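Putative prephenate dehydratase (Streptococcus mutans, PDB 4LUB) probably catalyses the dehydration and decarboxylation of prephenate to 3-phenylpyruvate, the step that leads toward L-phenylalanine. Local coordinates at residues Y67-A72 and E236-I241; S60-F65 and E226-K231; Y172-V177 and I240-N245; K39-K44 and L178-P183; N17-A22 and F48-V53. One frame throughout, in Å; residues are numbered along the deposited sequence.

Interaction 1 of 5, residues Y67-A72 and E236-I241; sequences YLFHQA and EYFFII
With CG trans to the backbone N (chi1 177°), F69 reaches off helix 62-70 toward strand 237-244, while F238, its CG set between the backbone N and the carbonyl carbon (chi1 74°), rises from the strand to meet it. The two rings stack face to face, centroids 4.0 Å apart and planes 9° from parallel. The side chains run past each other in opposite directions, so each methylene lies over the other ring: F69 CB is 4.0 Å from the F238 centroid and F238 CB 4.2 Å from the F69 centroid, both as CH-pi contacts. H70 completes an aromatic cluster in an offset edge-to-face pair, F238 presenting its edge to the imidazole face with the planes nearly perpendicular; the closest atoms are H70 NE2 and F238 CE2 at 3.9 Å. A197 and T199 of strand 189-199 also touch F69. Without a polar bond between the two segments, dispersion and CH-pi contacts probably dominate the stack, any electrostatic gain coming from the H70 pair.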
# COMPACT_ATOMS: atom_id res chain seq x y z
N TYR B 67 9.29 10.49 0.31
CA TYR B 67 10.41 11.36 0.67
C TYR B 67 11.49 10.64 1.50
O TYR B 67 12.68 10.76 1.21
CB TYR B 67 9.94 12.61 1.41
CG TYR B 67 11.01 13.67 1.36
CD1 TYR B 67 11.11 14.52 0.26
CD2 TYR B 67 11.93 13.80 2.38
CE1 TYR B 67 12.11 15.48 0.20
CE2 TYR B 67 12.93 14.76 2.33
CZ TYR B 67 13.01 15.60 1.23
OH TYR B 67 14.00 16.55 1.18
N LEU B 68 11.07 9.96 2.56
CA LEU B 68 11.99 9.20 3.40
C LEU B 68 12.79 8.12 2.66
O LEU B 68 13.97 7.92 2.97
CB LEU B 68 11.24 8.55 4.57
CG LEU B 68 11.38 9.20 5.96
CD1 LEU B 68 11.58 10.70 5.95
CD2 LEU B 68 10.25 8.76 6.89
N PHE B 69 12.18 7.44 1.71
CA PHE B 69 12.93 6.46 0.93
C PHE B 69 13.85 7.08 -0.10
O PHE B 69 15.05 6.82 -0.08
CB PHE B 69 11.99 5.47 0.23
CG PHE B 69 12.71 4.48 -0.65
CD1 PHE B 69 13.36 3.40 -0.11
CD2 PHE B 69 12.70 4.62 -2.03
CE1 PHE B 69 14.02 2.48 -0.91
CE2 PHE B 69 13.35 3.70 -2.84
CZ PHE B 69 14.02 2.64 -2.28
N HIS B 70 13.30 7.90 -1.00
CA HIS B 70 14.05 8.43 -2.14
C HIS B 70 15.11 9.45 -1.79
O HIS B 70 16.20 9.45 -2.36
CB HIS B 70 13.08 9.07 -3.15
CG HIS B 70 12.15 8.10 -3.80
ND1 HIS B 70 12.59 7.10 -4.65
CD2 HIS B 70 10.80 7.97 -3.74
CE1 HIS B 70 11.55 6.41 -5.08
NE2 HIS B 70 10.45 6.91 -4.54
N GLN B 71 14.81 10.33 -0.84
CA GLN B 71 15.60 11.54 -0.69
C GLN B 71 16.29 11.67 0.66
O GLN B 71 17.45 12.08 0.72
CB GLN B 71 14.72 12.77 -0.95
CG GLN B 71 14.61 13.08 -2.42
CD GLN B 71 15.96 13.40 -3.04
OE1 GLN B 71 16.80 14.04 -2.41
NE2 GLN B 71 16.18 12.93 -4.26
N ALA B 72 15.59 11.35 1.74
CA ALA B 72 16.15 11.62 3.06
C ALA B 72 17.13 10.55 3.56
O ALA B 72 17.01 9.37 3.23
CB ALA B 72 15.01 11.79 4.05
N GLU B 236 7.27 -2.03 -10.91
CA GLU B 236 8.40 -1.95 -9.99
C GLU B 236 8.10 -1.09 -8.77
O GLU B 236 7.59 0.03 -8.87
CB GLU B 236 9.65 -1.42 -10.71
CG GLU B 236 10.08 -2.31 -11.86
CD GLU B 236 11.40 -1.89 -12.46
OE1 GLU B 236 11.85 -0.78 -12.15
OE2 GLU B 236 11.98 -2.67 -13.24
N TYR B 237 8.40 -1.64 -7.60
CA TYR B 237 8.02 -1.02 -6.35
C TYR B 237 9.11 -1.14 -5.31
O TYR B 237 10.01 -1.96 -5.44
CB TYR B 237 6.77 -1.70 -5.80
CG TYR B 237 5.64 -1.87 -6.79
CD1 TYR B 237 4.71 -0.86 -7.00
CD2 TYR B 237 5.50 -3.05 -7.51
CE1 TYR B 237 3.68 -1.02 -7.89
CE2 TYR B 237 4.46 -3.22 -8.41
CZ TYR B 237 3.55 -2.20 -8.60
OH TYR B 237 2.52 -2.35 -9.49
N PHE B 238 9.00 -0.34 -4.27
CA PHE B 238 9.71 -0.61 -3.04
C PHE B 238 8.67 -0.90 -1.98
O PHE B 238 7.53 -0.43 -2.07
CB PHE B 238 10.68 0.51 -2.65
CG PHE B 238 10.03 1.75 -2.12
CD1 PHE B 238 9.81 1.91 -0.76
CD2 PHE B 238 9.67 2.78 -2.97
CE1 PHE B 238 9.23 3.05 -0.26
CE2 PHE B 238 9.09 3.93 -2.47
CZ PHE B 238 8.87 4.07 -1.12
N PHE B 239 9.04 -1.69 -0.99
CA PHE B 239 8.10 -2.13 0.02
C PHE B 239 8.42 -1.59 1.40
O PHE B 239 9.54 -1.71 1.88
CB PHE B 239 8.04 -3.66 0.04
CG PHE B 239 7.66 -4.26 -1.28
CD1 PHE B 239 6.32 -4.42 -1.61
CD2 PHE B 239 8.62 -4.60 -2.21
CE1 PHE B 239 5.96 -4.95 -2.83
CE2 PHE B 239 8.26 -5.13 -3.44
CZ PHE B 239 6.93 -5.30 -3.75
N ILE B 240 7.42 -0.98 2.03
CA ILE B 240 7.51 -0.59 3.43
C ILE B 240 7.05 -1.73 4.31
O ILE B 240 5.90 -2.14 4.25
CB ILE B 240 6.66 0.64 3.75
CG1 ILE B 240 6.93 1.74 2.74
CG2 ILE B 240 6.94 1.12 5.17
CD1 ILE B 240 8.39 2.13 2.73
N ILE B 241 7.98 -2.24 5.10
CA ILE B 241 7.69 -3.30 6.04
C ILE B 241 8.04 -2.94 7.49
O ILE B 241 9.12 -2.43 7.77
CB ILE B 241 8.41 -4.60 5.59
CG1 ILE B 241 7.81 -5.08 4.28
CG2 ILE B 241 8.15 -5.72 6.57
CD1 ILE B 241 8.58 -6.17 3.60

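Interaction 2 of 5, residues S60-F65 and E226-K231; sequences SVHETF and ESRPLK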
# COMPACT_ATOMS: atom_id res chain seq x y z
N SER B 60 -1.24 4.44 4.91
CA SER B 60 0.06 5.12 4.90
C SER B 60 0.06 6.44 4.14
O SER B 60 -0.54 6.56 3.07
CB SER B 60 1.12 4.20 4.32
OG SER B 60 1.59 3.30 5.32
N VAL B 61 0.74 7.43 4.71
CA VAL B 61 0.88 8.73 4.07
C VAL B 61 1.96 8.66 3.00
O VAL B 61 3.16 8.59 3.30
CB VAL B 61 1.22 9.83 5.10
CG1 VAL B 61 1.26 11.20 4.43
CG2 VAL B 61 0.20 9.82 6.24
N HIS B 62 1.54 8.66 1.74
CA HIS B 62 2.45 8.52 0.60
C HIS B 62 3.62 9.50 0.65
O HIS B 62 4.78 9.10 0.49
CB HIS B 62 1.70 8.69 -0.71
CG HIS B 62 0.64 7.66 -0.94
ND1 HIS B 62 -0.30 7.77 -1.93
CD2 HIS B 62 0.37 6.50 -0.29
CE1 HIS B 62 -1.11 6.72 -1.89
NE2 HIS B 62 -0.72 5.94 -0.90
N GLU B 63 3.31 10.79 0.82
CA GLU B 63 4.32 11.84 0.89
C GLU B 63 5.46 11.52 1.86
O GLU B 63 6.63 11.74 1.54
CB GLU B 63 3.70 13.20 1.26
CG GLU B 63 4.61 14.36 0.88
CD GLU B 63 4.09 15.72 1.31
OE1 GLU B 63 2.90 15.82 1.70
OE2 GLU B 63 4.87 16.70 1.24
N THR B 64 5.11 11.05 3.05
CA THR B 64 6.11 10.75 4.07
C THR B 64 7.07 9.66 3.63
O THR B 64 8.29 9.85 3.64
CB THR B 64 5.44 10.31 5.40
OG1 THR B 64 4.62 11.37 5.89
CG2 THR B 64 6.51 10.01 6.44
N PHE B 65 6.53 8.52 3.21
CA PHE B 65 7.34 7.38 2.81
C PHE B 65 8.13 7.57 1.51
O PHE B 65 9.26 7.10 1.41
CB PHE B 65 6.47 6.14 2.75
CG PHE B 65 6.08 5.65 4.11
CD1 PHE B 65 7.01 5.03 4.92
CD2 PHE B 65 4.81 5.88 4.61
CE1 PHE B 65 6.68 4.60 6.18
CE2 PHE B 65 4.46 5.46 5.88
CZ PHE B 65 5.40 4.81 6.67
N GLU B 226 3.46 -2.30 2.97
CA GLU B 226 2.87 -1.40 2.01
C GLU B 226 3.82 -1.22 0.85
O GLU B 226 5.01 -1.05 1.05
CB GLU B 226 2.58 -0.05 2.67
CG GLU B 226 1.90 0.96 1.77
CD GLU B 226 0.44 1.16 2.12
OE1 GLU B 226 0.16 1.58 3.25
OE2 GLU B 226 -0.42 0.89 1.27
N SER B 227 3.29 -1.27 -0.36
CA SER B 227 4.12 -1.03 -1.53
C SER B 227 3.94 0.39 -2.04
O SER B 227 2.89 1.01 -1.87
CB SER B 227 3.86 -2.07 -2.63
OG SER B 227 2.67 -1.81 -3.34
N ARG B 228 5.01 0.91 -2.64
CA ARG B 228 5.04 2.26 -3.17
C ARG B 228 5.70 2.16 -4.54
O ARG B 228 6.57 1.31 -4.73
CB ARG B 228 5.85 3.19 -2.26
CG ARG B 228 5.23 3.54 -0.88
CD ARG B 228 3.84 4.13 -1.03
NE ARG B 228 3.88 5.37 -1.79
CZ ARG B 228 2.96 5.73 -2.67
NH1 ARG B 228 1.91 4.95 -2.89
NH2 ARG B 228 3.09 6.89 -3.32
N PRO B 229 5.26 2.98 -5.50
CA PRO B 229 5.95 3.00 -6.80
C PRO B 229 7.44 3.32 -6.66
O PRO B 229 7.81 4.23 -5.91
CB PRO B 229 5.22 4.11 -7.58
CG PRO B 229 3.95 4.35 -6.82
CD PRO B 229 4.24 4.04 -5.40
N LEU B 230 8.27 2.56 -7.37
CA LEU B 230 9.70 2.85 -7.44
C LEU B 230 9.98 4.10 -8.26
O LEU B 230 11.10 4.63 -8.24
CB LEU B 230 10.46 1.66 -8.03
CG LEU B 230 11.91 1.47 -7.59
CD1 LEU B 230 12.08 1.65 -6.09
CD2 LEU B 230 12.42 0.10 -8.03
N LYS B 231 8.95 4.58 -8.96
CA LYS B 231 9.07 5.67 -9.92
C LYS B 231 10.07 5.34 -11.02
O LYS B 231 10.87 6.18 -11.42
CB LYS B 231 9.43 6.99 -9.23
CG LYS B 231 8.75 7.20 -7.89
CD LYS B 231 7.40 7.90 -8.06
CE LYS B 231 7.05 8.76 -6.85
NZ LYS B 231 5.78 8.31 -6.18
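The guanidinium of R228 lies flat on the imidazole of H62, the planes only 8° apart and the centres separated by 3.7 Å. Although the groups are stacked, the side chains that carry them cross at about a right angle. R228 NH1 sits over the middle of the ring, 3.4 Å from H62 CD2, while NH2 is displaced toward the root of the histidine, 3.5 Å from H62 CB. Bends at chi2 (-55°) and chi3 (-62°) fold the arginine back, and P229 CD covers the guanidinium face opposite H62, 3.4 Å above its plane. The planar cation is therefore sandwiched between an aromatic ring and a proline.

Its edges are held by other partners: NH2 forms a salt bridge with D66, and NH1 donates to the backbone O of E58 of the second subunit. The carboxylate of that same E58 is hydrogen-bonded to H62 ND1, so both stacked groups are tied across the dimer interface. At the other end of the contact E226 OE1 lies 3.0 Å from both S60 CB and S60 OG; OG has K224 NZ as a hydrogen-bond partner.

This is a flat arginine-histidine stack between the start of helix 62-70 and strand 222-229. It joins the prephenate dehydratase region to the ACT region at the subunit interface.

Interaction 3 of 5, residues Y172-V177 and I240-N245; sequences YTRFWV and IIDFEN
R174 and D242 meet from opposite directions between strands whose CA atoms are 12.6 Å apart at these two residues, so the arginine side chain bridges most of the distance. From CB, which points toward the partner strand, the chain runs extended through CG and CD and then bends at chi3 (71°), which turns the guanidinium end-on to the carboxylate. CZ comes 3.5 Å from D242 OD2. Beyond it the terminal nitrogens converge on this one oxygen, NH1 to OD2 at 3.1 Å and NH2 to OD2 likewise at 3.1 Å. Both bonds are bent, with N-H...O angles of about 138° each. Here strand 172-179, in the prephenate dehydratase range of the PBP clan, faces strand 237-244 of the ACT range, and the buried salt bridge spans the two. The guanidinium and carboxylate planes stand 72° apart: NH1 meets OD2 nearly in line with its C-O bond, whereas NH2 approaches from above the carboxylate plane. E54 at NH1 and E79 at NH2 add two further salt bridges, so three carboxylates probably share this one cation. The second carboxylate oxygen, D242 OD1, is hydrogen-bonded to S195 OG.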
# COMPACT_ATOMS: atom_id res chain seq x y z
N TYR B 172 -7.32 6.57 14.53
CA TYR B 172 -5.94 6.54 15.02
C TYR B 172 -4.87 6.78 13.96
O TYR B 172 -4.91 6.21 12.87
CB TYR B 172 -5.63 5.23 15.73
CG TYR B 172 -6.26 5.10 17.09
CD1 TYR B 172 -5.59 5.55 18.22
CD2 TYR B 172 -7.52 4.54 17.26
CE1 TYR B 172 -6.16 5.45 19.48
CE2 TYR B 172 -8.10 4.43 18.51
CZ TYR B 172 -7.41 4.88 19.62
OH TYR B 172 -7.97 4.78 20.87
N THR B 173 -3.90 7.61 14.31
CA THR B 173 -2.81 7.95 13.40
C THR B 173 -1.47 7.70 14.08
O THR B 173 -1.28 8.01 15.26
CB THR B 173 -2.88 9.42 12.95
OG1 THR B 173 -4.13 9.65 12.29
CG2 THR B 173 -1.74 9.76 11.98
N ARG B 174 -0.53 7.19 13.30
CA ARG B 174 0.83 6.98 13.75
C ARG B 174 1.63 8.20 13.31
O ARG B 174 1.55 8.61 12.16
CB ARG B 174 1.41 5.70 13.14
CG ARG B 174 0.66 4.44 13.53
CD ARG B 174 1.09 3.22 12.71
NE ARG B 174 2.44 2.78 13.07
CZ ARG B 174 3.27 2.17 12.25
NH1 ARG B 174 2.89 1.87 11.01
NH2 ARG B 174 4.48 1.80 12.67
N PHE B 175 2.41 8.76 14.23
CA PHE B 175 3.30 9.88 13.93
C PHE B 175 4.71 9.43 14.25
O PHE B 175 4.94 8.72 15.22
CB PHE B 175 2.96 11.15 14.75
CG PHE B 175 1.60 11.72 14.48
CD1 PHE B 175 0.46 11.14 15.01
CD2 PHE B 175 1.46 12.85 13.69
CE1 PHE B 175 -0.79 11.67 14.75
CE2 PHE B 175 0.21 13.39 13.42
CZ PHE B 175 -0.92 12.80 13.95
N TRP B 176 5.65 9.80 13.39
CA TRP B 176 7.05 9.55 13.65
C TRP B 176 7.82 10.79 14.05
O TRP B 176 7.63 11.87 13.49
CB TRP B 176 7.70 8.91 12.42
CG TRP B 176 7.43 7.45 12.31
CD1 TRP B 176 6.78 6.67 13.23
CD2 TRP B 176 7.79 6.60 11.23
NE1 TRP B 176 6.72 5.37 12.77
CE2 TRP B 176 7.35 5.30 11.55
CE3 TRP B 176 8.47 6.81 10.02
CZ2 TRP B 176 7.54 4.22 10.70
CZ3 TRP B 176 8.66 5.73 9.17
CH2 TRP B 176 8.19 4.45 9.52
N VAL B 177 8.70 10.62 15.03
CA VAL B 177 9.73 11.59 15.32
C VAL B 177 10.95 11.20 14.52
O VAL B 177 11.50 10.11 14.69
CB VAL B 177 10.06 11.66 16.83
CG1 VAL B 177 11.13 12.71 17.08
CG2 VAL B 177 8.81 11.95 17.65
N ILE B 240 7.42 -0.98 2.03
CA ILE B 240 7.51 -0.59 3.43
C ILE B 240 7.05 -1.73 4.31
O ILE B 240 5.90 -2.14 4.25
CB ILE B 240 6.66 0.64 3.75
CG1 ILE B 240 6.93 1.74 2.74
CG2 ILE B 240 6.94 1.12 5.17
CD1 ILE B 240 8.39 2.13 2.73
N ILE B 241 7.98 -2.24 5.10
CA ILE B 241 7.69 -3.30 6.04
C ILE B 241 8.04 -2.94 7.49
O ILE B 241 9.12 -2.43 7.77
CB ILE B 241 8.41 -4.60 5.59
CG1 ILE B 241 7.81 -5.08 4.28
CG2 ILE B 241 8.15 -5.72 6.57
CD1 ILE B 241 8.58 -6.17 3.60
N ASP B 242 7.10 -3.20 8.40
CA ASP B 242 7.36 -3.08 9.83
C ASP B 242 7.49 -4.47 10.45
O ASP B 242 6.73 -5.38 10.10
CB ASP B 242 6.27 -2.31 10.58
CG ASP B 242 6.01 -0.91 10.02
OD1 ASP B 242 6.80 -0.40 9.19
OD2 ASP B 242 5.02 -0.31 10.46
N PHE B 243 8.42 -4.61 11.39
CA PHE B 243 8.57 -5.84 12.16
C PHE B 243 8.72 -5.47 13.61
O PHE B 243 9.24 -4.40 13.94
CB PHE B 243 9.81 -6.63 11.72
CG PHE B 243 9.67 -7.33 10.41
CD1 PHE B 243 8.89 -8.47 10.29
CD2 PHE B 243 10.33 -6.87 9.28
CE1 PHE B 243 8.76 -9.12 9.09
CE2 PHE B 243 10.20 -7.53 8.08
CZ PHE B 243 9.42 -8.65 7.98
N GLU B 244 8.28 -6.36 14.49
CA GLU B 244 8.56 -6.20 15.90
C GLU B 244 10.06 -6.22 16.11
O GLU B 244 10.78 -7.01 15.47
CB GLU B 244 7.84 -7.27 16.73
CG GLU B 244 6.48 -6.78 17.21
CD GLU B 244 5.61 -7.85 17.81
OE1 GLU B 244 6.15 -8.91 18.22
OE2 GLU B 244 4.38 -7.64 17.87
N ASN B 245 10.55 -5.32 16.95
CA ASN B 245 11.98 -5.20 17.19
C ASN B 245 12.31 -5.45 18.66
O ASN B 245 13.14 -4.76 19.24
CB ASN B 245 12.47 -3.81 16.77
CG ASN B 245 13.98 -3.73 16.65
OD1 ASN B 245 14.62 -4.68 16.20
ND2 ASN B 245 14.55 -2.62 17.10

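Interaction 4 of 5, residues K39-K44 and L178-P183; sequences KAYESK and LGDETP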
# COMPACT_ATOMS: atom_id res chain seq x y z
N LYS B 39 12.61 18.50 5.17
CA LYS B 39 13.67 19.37 4.64
C LYS B 39 14.27 20.32 5.69
O LYS B 39 15.46 20.61 5.67
CB LYS B 39 13.14 20.18 3.45
CG LYS B 39 12.99 19.34 2.18
CD LYS B 39 12.34 20.09 1.03
CE LYS B 39 13.10 21.36 0.68
NZ LYS B 39 12.39 22.13 -0.39
N ALA B 40 13.42 20.81 6.60
CA ALA B 40 13.87 21.64 7.72
C ALA B 40 14.96 20.96 8.56
O ALA B 40 15.89 21.61 9.04
CB ALA B 40 12.69 22.01 8.60
N TYR B 41 14.83 19.65 8.75
CA TYR B 41 15.85 18.91 9.47
C TYR B 41 17.11 18.82 8.63
O TYR B 41 18.22 19.00 9.12
CB TYR B 41 15.38 17.50 9.81
CG TYR B 41 16.47 16.63 10.39
CD1 TYR B 41 16.74 16.63 11.75
CD2 TYR B 41 17.27 15.85 9.56
CE1 TYR B 41 17.74 15.84 12.27
CE2 TYR B 41 18.27 15.06 10.08
CZ TYR B 41 18.50 15.06 11.44
OH TYR B 41 19.50 14.27 11.96
N GLU B 42 16.90 18.51 7.35
CA GLU B 42 17.99 18.31 6.40
C GLU B 42 18.85 19.57 6.31
O GLU B 42 20.06 19.50 6.14
CB GLU B 42 17.41 17.93 5.03
CG GLU B 42 16.92 16.49 4.93
CD GLU B 42 16.33 16.16 3.57
OE1 GLU B 42 15.45 16.91 3.11
OE2 GLU B 42 16.76 15.16 2.95
N SER B 43 18.19 20.72 6.41
CA SER B 43 18.86 22.02 6.36
C SER B 43 19.45 22.46 7.69
O SER B 43 20.02 23.55 7.78
CB SER B 43 17.86 23.07 5.88
OG SER B 43 17.68 22.98 4.48
N LYS B 44 19.31 21.62 8.72
CA LYS B 44 19.84 21.88 10.06
C LYS B 44 19.18 23.08 10.74
O LYS B 44 19.78 23.69 11.63
CB LYS B 44 21.36 22.08 10.04
CG LYS B 44 22.16 21.01 9.31
CD LYS B 44 23.59 20.98 9.84
CE LYS B 44 24.59 20.64 8.74
NZ LYS B 44 25.87 21.39 8.92
N LEU B 178 11.34 12.07 13.59
CA LEU B 178 12.51 11.85 12.76
C LEU B 178 13.71 12.60 13.30
O LEU B 178 13.61 13.77 13.67
CB LEU B 178 12.24 12.28 11.31
CG LEU B 178 11.27 11.56 10.36
CD1 LEU B 178 10.50 10.42 11.00
CD2 LEU B 178 10.37 12.52 9.59
N GLY B 179 14.86 11.93 13.30
CA GLY B 179 16.09 12.56 13.70
C GLY B 179 17.25 11.60 13.70
O GLY B 179 17.26 10.60 12.97
N ASP B 180 18.25 11.90 14.52
CA ASP B 180 19.51 11.19 14.48
C ASP B 180 19.72 10.45 15.80
O ASP B 180 20.47 9.47 15.87
CB ASP B 180 20.66 12.17 14.19
CG ASP B 180 22.03 11.51 14.23
OD1 ASP B 180 22.12 10.29 14.00
OD2 ASP B 180 23.02 12.22 14.49
N GLU B 181 19.05 10.89 16.86
CA GLU B 181 19.16 10.18 18.13
C GLU B 181 17.81 9.84 18.76
O GLU B 181 16.81 10.49 18.50
CB GLU B 181 19.95 11.04 19.12
CG GLU B 181 21.10 11.83 18.50
CD GLU B 181 21.85 12.68 19.51
OE1 GLU B 181 21.75 12.41 20.72
OE2 GLU B 181 22.50 13.67 19.08
N THR B 182 17.82 8.80 19.60
CA THR B 182 16.64 8.37 20.32
C THR B 182 16.32 9.37 21.42
O THR B 182 17.10 9.54 22.36
CB THR B 182 16.82 6.96 20.93
OG1 THR B 182 17.21 6.05 19.90
CG2 THR B 182 15.53 6.48 21.59
N PRO B 183 15.16 10.05 21.33
CA PRO B 183 14.92 10.97 22.44
C PRO B 183 14.34 10.26 23.65
O PRO B 183 13.78 9.16 23.52
CB PRO B 183 13.91 11.96 21.85
CG PRO B 183 13.21 11.20 20.74
CD PRO B 183 14.05 10.00 20.37
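Helix 34-42 passes strand 172-179 with the backbones closest at Y41 and G179, whose CA atoms are 7.6 Å apart. Y41 bridges this gap, its CG trans to the backbone N (chi1 171°) and its ring directed at the end of the strand. Two ring carbons touch the glycine: Y41 CE1 lies 3.9 Å from G179 CA, and Y41 CZ lies 4.1 Å from the same atom. The hydroxyl reaches one residue farther, OH standing 3.3 Å from D180 CB and 3.7 Å from D180 N. In the prephenate dehydratase region the helix flanks the sheet here and, just past Y41, ends in a Schellman motif: K44 has positive phi (65°), and of the two bonds back into the last turn one runs from K44 N to Y41 O at 2.9 Å. The D180 carboxylate plane is turned 71° from the tyrosine ring, and the carboxylate turns off from the tyrosine, leaving its CB as the part that meets the hydroxyl. I74 also packs against Y41, beside the strand end where G179 pairs through its backbone with E75.

Interaction 5 of 5, residues N17-A22 and F48-V53; sequences NVALHA and FAIVPV
Apolar contacts account for the whole meeting of I50 with V18 and A19, and each branch of the isoleucine has its own partner. I50 CG2 touches V18 CG1 at 3.9 Å, and I50 CG1 lies 4.1 Å from A19 CB. With I50 CG1 trans to the carbonyl carbon (chi1 -74°), the two branches diverge to these successive helical residues. The small alanine sits where the backbones are nearest, A19 CA to I50 CA being 6.2 Å, and the valine and isoleucine side chains cross at a slant beside it.

No polar bond links the two segments; within the helix, H21 ND1 donates to N17 O at 2.6 Å.

Other strands of the sheet extend the apolar layer: I5 packs on I50, and F175 and I80 on V18. Helix 14-22 thus covers a face of the mixed sheet in which strand 48-55 pairs with strand 4-8 in parallel, the alpha/beta layering of the prephenate dehydratase domain, which belongs to the PBP clan.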
# COMPACT_ATOMS: atom_id res chain seq x y z
N ASN B 17 0.12 18.91 18.40
CA ASN B 17 -0.16 18.23 19.65
C ASN B 17 0.82 17.09 19.93
O ASN B 17 1.28 16.92 21.06
CB ASN B 17 -1.60 17.68 19.64
CG ASN B 17 -2.07 17.25 21.01
OD1 ASN B 17 -1.51 17.64 22.03
ND2 ASN B 17 -3.12 16.43 21.03
N VAL B 18 1.18 16.35 18.89
CA VAL B 18 2.12 15.23 19.05
C VAL B 18 3.51 15.72 19.43
O VAL B 18 4.17 15.15 20.30
CB VAL B 18 2.19 14.38 17.76
CG1 VAL B 18 3.24 13.29 17.88
CG2 VAL B 18 0.82 13.78 17.44
N ALA B 19 3.95 16.80 18.79
CA ALA B 19 5.31 17.29 18.97
C ALA B 19 5.50 17.88 20.37
O ALA B 19 6.59 17.79 20.95
CB ALA B 19 5.64 18.33 17.90
N LEU B 20 4.43 18.44 20.92
CA LEU B 20 4.42 18.94 22.30
C LEU B 20 4.76 17.88 23.34
O LEU B 20 5.45 18.15 24.32
CB LEU B 20 3.05 19.52 22.65
CG LEU B 20 2.63 20.89 22.11
CD1 LEU B 20 1.12 20.99 22.00
CD2 LEU B 20 3.17 21.97 23.04
N HIS B 21 4.26 16.66 23.12
CA HIS B 21 4.43 15.59 24.09
C HIS B 21 5.83 14.99 24.02
O HIS B 21 6.41 14.61 25.04
CB HIS B 21 3.37 14.52 23.84
CG HIS B 21 1.99 14.96 24.20
ND1 HIS B 21 1.32 15.93 23.50
CD2 HIS B 21 1.15 14.58 25.20
CE1 HIS B 21 0.12 16.12 24.03
NE2 HIS B 21 -0.00 15.31 25.06
N ALA B 22 6.38 14.93 22.81
CA ALA B 22 7.70 14.36 22.61
C ALA B 22 8.77 15.30 23.14
O ALA B 22 9.79 14.87 23.67
CB ALA B 22 7.93 14.06 21.14
N PHE B 48 14.78 17.66 15.24
CA PHE B 48 13.91 16.51 15.02
C PHE B 48 12.76 17.02 14.18
O PHE B 48 12.47 18.22 14.21
CB PHE B 48 13.38 15.91 16.34
CG PHE B 48 14.43 15.30 17.23
CD1 PHE B 48 14.83 13.98 17.05
CD2 PHE B 48 15.02 16.04 18.24
CE1 PHE B 48 15.80 13.41 17.85
CE2 PHE B 48 15.99 15.48 19.05
CZ PHE B 48 16.38 14.17 18.85
N ALA B 49 12.12 16.15 13.43
CA ALA B 49 10.91 16.53 12.72
C ALA B 49 9.80 15.56 13.08
O ALA B 49 10.06 14.38 13.31
CB ALA B 49 11.15 16.56 11.23
N ILE B 50 8.57 16.06 13.17
CA ILE B 50 7.42 15.23 13.50
C ILE B 50 6.40 15.28 12.37
O ILE B 50 5.96 16.36 11.96
CB ILE B 50 6.76 15.65 14.85
CG1 ILE B 50 7.61 15.21 16.03
CG2 ILE B 50 5.47 14.89 15.06
CD1 ILE B 50 8.84 16.01 16.27
N VAL B 51 6.07 14.11 11.85
CA VAL B 51 5.15 13.97 10.73
C VAL B 51 4.17 12.82 10.95
O VAL B 51 4.51 11.83 11.60
CB VAL B 51 5.89 13.73 9.39
CG1 VAL B 51 6.78 14.93 9.03
CG2 VAL B 51 6.70 12.43 9.42
N PRO B 52 2.94 12.95 10.43
CA PRO B 52 2.02 11.81 10.37
C PRO B 52 2.53 10.78 9.37
O PRO B 52 3.05 11.18 8.32
CB PRO B 52 0.70 12.43 9.90
CG PRO B 52 1.11 13.65 9.15
CD PRO B 52 2.39 14.15 9.78
N VAL B 53 2.48 9.49 9.70
CA VAL B 53 2.89 8.49 8.72
C VAL B 53 1.78 7.52 8.30
O VAL B 53 1.77 7.05 7.17
CB VAL B 53 4.12 7.70 9.22
CG1 VAL B 53 5.15 8.64 9.81
CG2 VAL B 53 3.74 6.58 10.20

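Interactions 1 and 2 both hold helix 62-70, against the neighbouring strands 237-244 and 222-229, yet differ in chemistry: 1 is a partly buried aromatic cluster, whereas 2 is a buried cationic stack at the subunit interface. Interaction 3, buried and nearest the chain's centre (about 5 Å from the centre of the contact to that of the chain), is a salt bridge that shares strand 237-244 with interaction 1. These three join the two family regions. Interactions 4 and 5 stay inside the dehydratase range, where helices flank strands 172-179 and 48-55, neighbours in the sheet: 5 is buried and wholly apolar across its segments, while 4 is partly buried and ends at exposed D180.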